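Local coordinates for protein SPOU RRNA methylase (PDB 4CNG) that catalyses the 2'-O-methylation of cytidine 32 in tRNA, using S-adenosyl-L-methionine as methyl donor and working as a homodimer, at residues M21-L25 and K124-F128; L93-S99 and K144-F150. The protein carries 1 engineered substitution. All blocks are in the same frame, centred on the assembly; numbering follows the deposited sequence.

Contact 1: M21-L25 and K124-F128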
# COMPACT_ATOMS: atom_id res chain seq x y z
N MET A 21 -2.18 -15.03 -16.86
CA MET A 21 -1.75 -15.27 -15.45
C MET A 21 -2.96 -15.48 -14.53
O MET A 21 -4.00 -14.84 -14.69
CB MET A 21 -0.91 -14.10 -14.94
CG MET A 21 -1.70 -12.82 -14.67
SD MET A 21 -0.70 -11.47 -14.00
CE MET A 21 -0.52 -10.40 -15.43
N THR A 22 -2.78 -16.32 -13.51
CA THR A 22 -3.73 -16.43 -12.42
C THR A 22 -2.96 -16.20 -11.14
O THR A 22 -1.86 -16.71 -10.98
CB THR A 22 -4.35 -17.84 -12.37
OG1 THR A 22 -5.07 -18.09 -13.58
CG2 THR A 22 -5.28 -17.97 -11.17
N ILE A 23 -3.51 -15.37 -10.27
CA ILE A 23 -2.81 -14.96 -9.08
C ILE A 23 -3.51 -15.45 -7.83
O ILE A 23 -4.69 -15.19 -7.63
CB ILE A 23 -2.67 -13.42 -8.99
CG1 ILE A 23 -2.06 -12.84 -10.27
CG2 ILE A 23 -1.90 -13.05 -7.73
CD1 ILE A 23 -0.63 -13.26 -10.51
N ARG A 24 -2.75 -16.14 -6.99
CA ARG A 24 -3.19 -16.51 -5.66
C ARG A 24 -2.41 -15.69 -4.63
O ARG A 24 -1.20 -15.71 -4.60
CB ARG A 24 -2.95 -18.00 -5.40
CG ARG A 24 -3.39 -18.41 -4.01
CD ARG A 24 -3.04 -19.86 -3.69
NE ARG A 24 -3.75 -20.76 -4.58
CZ ARG A 24 -3.53 -22.06 -4.65
NH1 ARG A 24 -2.63 -22.65 -3.87
NH2 ARG A 24 -4.15 -22.74 -5.58
N LEU A 25 -3.13 -14.94 -3.81
CA LEU A 25 -2.57 -14.21 -2.72
C LEU A 25 -2.61 -15.10 -1.47
O LEU A 25 -3.68 -15.60 -1.15
CB LEU A 25 -3.36 -12.92 -2.48
CG LEU A 25 -2.89 -12.03 -1.38
CD1 LEU A 25 -1.50 -11.52 -1.64
CD2 LEU A 25 -3.87 -10.90 -1.20
N LYS A 124 1.33 -18.19 -16.18
CA LYS A 124 1.45 -19.08 -15.04
C LYS A 124 0.44 -18.76 -13.96
O LYS A 124 -0.05 -17.64 -13.86
CB LYS A 124 2.84 -18.99 -14.42
CG LYS A 124 3.94 -19.53 -15.30
CD LYS A 124 5.29 -19.40 -14.60
CE LYS A 124 6.43 -19.40 -15.60
NZ LYS A 124 6.53 -18.13 -16.39
N LYS A 125 0.17 -19.77 -13.15
CA LYS A 125 -0.50 -19.61 -11.87
C LYS A 125 0.55 -19.38 -10.77
O LYS A 125 1.41 -20.24 -10.54
CB LYS A 125 -1.33 -20.84 -11.55
CG LYS A 125 -2.15 -20.67 -10.28
CD LYS A 125 -3.11 -21.83 -10.05
CE LYS A 125 -4.55 -21.34 -10.12
NZ LYS A 125 -5.41 -22.05 -9.15
N VAL A 126 0.48 -18.23 -10.12
CA VAL A 126 1.51 -17.83 -9.21
C VAL A 126 0.92 -17.47 -7.85
O VAL A 126 -0.05 -16.70 -7.77
CB VAL A 126 2.27 -16.61 -9.76
CG1 VAL A 126 3.41 -16.25 -8.85
CG2 VAL A 126 2.78 -16.92 -11.16
N ALA A 127 1.55 -17.98 -6.79
CA ALA A 127 1.24 -17.57 -5.43
C ALA A 127 2.20 -16.49 -4.99
O ALA A 127 3.41 -16.66 -5.08
CB ALA A 127 1.33 -18.76 -4.49
N PHE A 128 1.64 -15.39 -4.50
CA PHE A 128 2.39 -14.30 -3.86
C PHE A 128 2.16 -14.42 -2.37
O PHE A 128 1.02 -14.32 -1.93
CB PHE A 128 1.96 -12.92 -4.38
CG PHE A 128 2.52 -12.57 -5.73
CD1 PHE A 128 1.97 -13.07 -6.90
CD2 PHE A 128 3.71 -11.89 -5.84
CE1 PHE A 128 2.53 -12.77 -8.14
CE2 PHE A 128 4.25 -11.54 -7.06
CZ PHE A 128 3.67 -12.02 -8.19

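Contact 2: L93-S99 and K144-F150. With SAH (S-adenosyl-L-homocysteine), chain C; SAH (S-adenosyl-L-homocysteine), chain D.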
# COMPACT_ATOMS: atom_id res chain seq x y z
N LEU A 93 4.39 -21.35 -9.57
CA LEU A 93 5.49 -20.57 -9.02
C LEU A 93 5.06 -19.99 -7.70
O LEU A 93 3.91 -19.56 -7.57
CB LEU A 93 5.83 -19.44 -9.99
CG LEU A 93 7.20 -18.80 -9.92
CD1 LEU A 93 8.32 -19.77 -10.30
CD2 LEU A 93 7.19 -17.58 -10.83
N LYS A 94 5.99 -19.97 -6.75
CA LYS A 94 5.78 -19.41 -5.42
C LYS A 94 6.73 -18.24 -5.20
O LYS A 94 7.93 -18.43 -5.21
CB LYS A 94 6.01 -20.50 -4.36
CG LYS A 94 5.04 -21.67 -4.44
CD LYS A 94 5.67 -23.00 -4.00
CE LYS A 94 4.78 -24.18 -4.33
NZ LYS A 94 5.61 -25.37 -4.62
N ILE A 95 6.17 -17.04 -5.03
CA ILE A 95 6.97 -15.85 -4.83
C ILE A 95 6.71 -15.36 -3.41
O ILE A 95 5.65 -14.83 -3.09
CB ILE A 95 6.67 -14.76 -5.87
CG1 ILE A 95 6.96 -15.33 -7.27
CG2 ILE A 95 7.49 -13.51 -5.57
CD1 ILE A 95 6.78 -14.33 -8.40
N ALA A 96 7.68 -15.57 -2.54
CA ALA A 96 7.67 -15.03 -1.18
C ALA A 96 8.12 -13.56 -1.23
O ALA A 96 8.64 -13.10 -2.25
CB ALA A 96 8.61 -15.86 -0.28
N THR A 97 7.91 -12.86 -0.12
CA THR A 97 8.27 -11.43 0.00
C THR A 97 9.03 -11.25 1.31
O THR A 97 8.78 -11.93 2.31
CB THR A 97 6.99 -10.56 -0.02
OG1 THR A 97 6.08 -11.05 0.97
CG2 THR A 97 6.36 -10.58 -1.38
N SER A 98 9.94 -10.28 1.30
CA SER A 98 10.67 -9.89 2.51
C SER A 98 11.16 -8.46 2.36
O SER A 98 11.62 -8.06 1.27
CB SER A 98 11.87 -10.82 2.76
OG SER A 98 12.72 -10.31 3.80
N SER A 99 11.21 -7.75 3.47
CA SER A 99 11.80 -6.44 3.57
C SER A 99 13.31 -6.40 3.67
O SER A 99 13.86 -5.30 3.77
CB SER A 99 11.21 -5.70 4.78
OG SER A 99 11.53 -6.35 5.99
N LYS A 144 10.82 -23.02 0.84
CA LYS A 144 9.76 -23.68 0.10
C LYS A 144 9.24 -22.83 -1.05
O LYS A 144 8.39 -23.27 -1.80
CB LYS A 144 8.61 -24.01 1.04
CG LYS A 144 8.89 -25.18 1.95
CD LYS A 144 7.79 -25.31 2.99
CE LYS A 144 7.97 -26.56 3.85
NZ LYS A 144 6.88 -26.64 4.86
N SER A 145 9.77 -21.60 -1.21
CA SER A 145 9.35 -20.67 -2.24
C SER A 145 10.40 -20.65 -3.36
O SER A 145 11.57 -20.94 -3.16
CB SER A 145 9.15 -19.27 -1.64
OG SER A 145 8.14 -19.33 -0.64
N ASP A 146 10.00 -20.25 -4.56
CA ASP A 146 10.89 -20.16 -5.71
C ASP A 146 11.70 -18.86 -5.76
O ASP A 146 12.85 -18.88 -6.17
CB ASP A 146 10.09 -20.30 -6.99
CG ASP A 146 9.40 -21.65 -7.08
OD1 ASP A 146 10.14 -22.64 -7.12
OD2 ASP A 146 8.16 -21.72 -7.15
N PHE A 147 11.07 -17.76 -5.39
CA PHE A 147 11.70 -16.45 -5.45
C PHE A 147 11.37 -15.67 -4.17
O PHE A 147 10.40 -15.99 -3.50
CB PHE A 147 11.18 -15.66 -6.66
CG PHE A 147 11.59 -16.24 -8.00
CD1 PHE A 147 12.89 -16.15 -8.43
CD2 PHE A 147 10.66 -16.81 -8.84
CE1 PHE A 147 13.26 -16.63 -9.67
CE2 PHE A 147 11.03 -17.32 -10.08
CZ PHE A 147 12.32 -17.18 -10.50
N LEU A 148 12.19 -14.66 -3.88
CA LEU A 148 12.00 -13.80 -2.73
C LEU A 148 12.01 -12.34 -3.26
O LEU A 148 13.05 -11.82 -3.67
CB LEU A 148 13.11 -13.99 -1.72
CG LEU A 148 12.94 -13.23 -0.42
CD1 LEU A 148 11.68 -13.63 0.31
CD2 LEU A 148 14.17 -13.36 0.46
N LEU A 149 10.85 -11.72 -3.23
CA LEU A 149 10.64 -10.37 -3.76
C LEU A 149 10.82 -9.34 -2.67
O LEU A 149 10.21 -9.42 -1.62
CB LEU A 149 9.22 -10.29 -4.31
CG LEU A 149 8.73 -8.91 -4.80
CD1 LEU A 149 9.49 -8.42 -5.98
CD2 LEU A 149 7.25 -8.98 -5.06
N PHE A 150 11.68 -8.38 -2.97
CA PHE A 150 11.85 -7.13 -2.20
C PHE A 150 11.19 -5.98 -2.93
O PHE A 150 11.47 -5.80 -4.11
CB PHE A 150 13.35 -6.83 -2.02
CG PHE A 150 13.64 -5.52 -1.30
CD1 PHE A 150 13.24 -5.35 0.00
CD2 PHE A 150 14.30 -4.44 -1.93
CE1 PHE A 150 13.41 -4.16 0.68
CE2 PHE A 150 14.55 -3.25 -1.21
CZ PHE A 150 14.10 -3.13 0.09
N SAH C . 10.02 -7.72 11.46
CA SAH C . 9.40 -8.48 10.35
CB SAH C . 8.64 -7.50 9.49
CG SAH C . 7.54 -8.15 8.63
SD SAH C . 6.64 -6.95 7.66
C SAH C . 10.49 -9.20 9.61
O SAH C . 11.68 -8.99 9.86
OXT SAH C . 10.24 -10.12 8.86
C5' SAH C . 5.25 -7.98 7.20
C4' SAH C . 5.26 -8.52 5.78
O4' SAH C . 5.15 -7.42 4.86
C3' SAH C . 6.50 -9.23 5.35
O3' SAH C . 6.49 -10.57 5.85
C2' SAH C . 6.44 -9.14 3.85
O2' SAH C . 5.50 -10.07 3.34
C1' SAH C . 5.88 -7.72 3.66
N9 SAH C . 6.93 -6.67 3.51
C8 SAH C . 7.09 -5.55 4.27
N7 SAH C . 8.00 -4.72 3.69
C5 SAH C . 8.38 -5.32 2.54
C6 SAH C . 9.22 -4.96 1.46
N6 SAH C . 9.91 -3.80 1.45
N1 SAH C . 9.34 -5.79 0.45
C2 SAH C . 8.64 -6.93 0.44
N3 SAH C . 7.80 -7.36 1.38
C4 SAH C . 7.66 -6.54 2.40
N SAH D . 11.53 -13.27 8.99
CA SAH D . 12.46 -12.66 8.00
CB SAH D . 13.25 -13.77 7.30
CG SAH D . 14.08 -14.67 8.20
SD SAH D . 14.95 -15.75 7.13
C SAH D . 11.72 -11.97 6.91
O SAH D . 10.63 -12.46 6.61
OXT SAH D . 12.26 -11.07 6.27
C5' SAH D . 15.93 -14.61 6.26
C4' SAH D . 17.34 -15.17 6.09
O4' SAH D . 18.08 -14.37 5.18
C3' SAH D . 18.13 -15.19 7.39
O3' SAH D . 18.06 -16.47 8.01
C2' SAH D . 19.56 -14.84 7.00
O2' SAH D . 20.48 -15.92 7.22
C1' SAH D . 19.47 -14.52 5.51
N9 SAH D . 20.09 -13.24 5.17
C8 SAH D . 20.74 -13.01 4.02
N7 SAH D . 21.03 -11.70 3.91
C5 SAH D . 20.50 -11.07 4.98
C6 SAH D . 20.46 -9.68 5.46
N6 SAH D . 21.05 -8.70 4.74
N1 SAH D . 19.81 -9.44 6.63
C2 SAH D . 19.21 -10.43 7.33
N3 SAH D . 19.20 -11.73 6.95
C4 SAH D . 19.80 -12.09 5.78
O HOH W 1 7.32 -25.80 -1.88

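Contact 1: M21-L25 and K124-F128
I23 and F128 carry the tightly packed side of this strand pair. Both branches of the isoleucine meet the ring, CG2 of I23 lying 4.0 Å from CD1 of F128 and CD1 of I23 the same distance from CE1 of F128; the approach is oblique. With CG1 of I23 anti to the carbonyl carbon (chi1 -53°), CG2 falls anti to the backbone N and lies by the F128 ring. V126 and L25 share this buried face, which helices 117-121 and 162-175 cover. Strands 22-25 and 125-128 run parallel, neighbours in the middle of the sheet of the SpoU methylase fold. Four backbone bonds join them: T22 N to K124 O at 3.1 Å, then V126 N to T22 O, R24 N to V126 O and F128 N to R24 O, each 2.9 Å. The other face, with A127 and the more polar T22, R24 and K125, is partly open to solvent at T22 and K125. There CE of K125 rests 3.6 Å from CG2 of T22, and NZ of K125 comes within 3.8 Å of NH2 of R24, two like charges probably offset by E50, which forms salt bridges to both side chains. A leucine here, with no amine and no CE, would probably leave E50 with R24 as its one basic partner at this spot and T22 CG2 less well packed.

Contact 2: L93-S99 and K144-F150
The cofactor pocket of this SPOUT-type methyltransferase opens at the C-terminal ends of two parallel strands, 93-97 and 147-149. At their other end a carboxylate starts the pairing: OD2 of D146 accepts the backbone N of K94 at 2.8 Å through its anti lone pair. K94 O is gripped twice in return, by D146 N and, in its carbonyl plane, by F147 N. With CG anti to the carbonyl carbon (chi1 of D146 -62°), the carboxylate sits beside its own backbone N, so that carboxylate and amide meet the N-H and the C=O of K94 together. A water accepts from K94 NZ and donates to K144 O. L93 sets CD1 3.7 Å from CE2 of the F147 ring, approaching obliquely, while CG2 of I95 packs on CB of L149. On the opposite face, CB of A96 meets CD1 of L148 at 3.8 Å. The backbone ladder continues from A96 N to F147 O and from L149 N to A96 O, the latter nearly straight at 175°, and ends with S98 N on L149 O.

Beyond the strands both segments line part of the pocket for S-adenosyl-L-homocysteine, and S98 also reaches a second molecule. OG1 of T97 accepts O2' of the chain C ligand at 2.6 Å and also bonds to I129 O. S99 CB lies near N7 of the adenine of that ligand, and CE1 of F150 is 3.6 Å from its N6. The F150 ring presents its edge to S98 O, which lies near the ring plane, 3.4 Å from CD1 of F150. S98 OG donates to OXT of the chain D molecule, also at 2.6 Å. Since I129 O can only accept, T97 OG1 probably gives its proton there and takes that of the ribose, which would fix both the hydroxyl and the sugar.

Contacts 1 and 2 lie in one parallel sheet, their centres 12 Å apart, and strands 125-130 and 93-97 are the neighbours that join them: probable backbone hydrogen bonds run from I95 N to A127 O and from A127 N to L93 O, while F128 CZ packs on I95 CD1. Across the sheet the order is 22-28, 125-130, 93-97, 147-149, whereas along the chain it is 22-28, 93-97, 125-130, 147-149, so the segments of the two contacts alternate. Helix 117-121 touches both. Contact 1 thus belongs to the sheet's middle, and contact 2 carries the same sheet to the S-adenosyl-L-homocysteine bound beyond its strand ends.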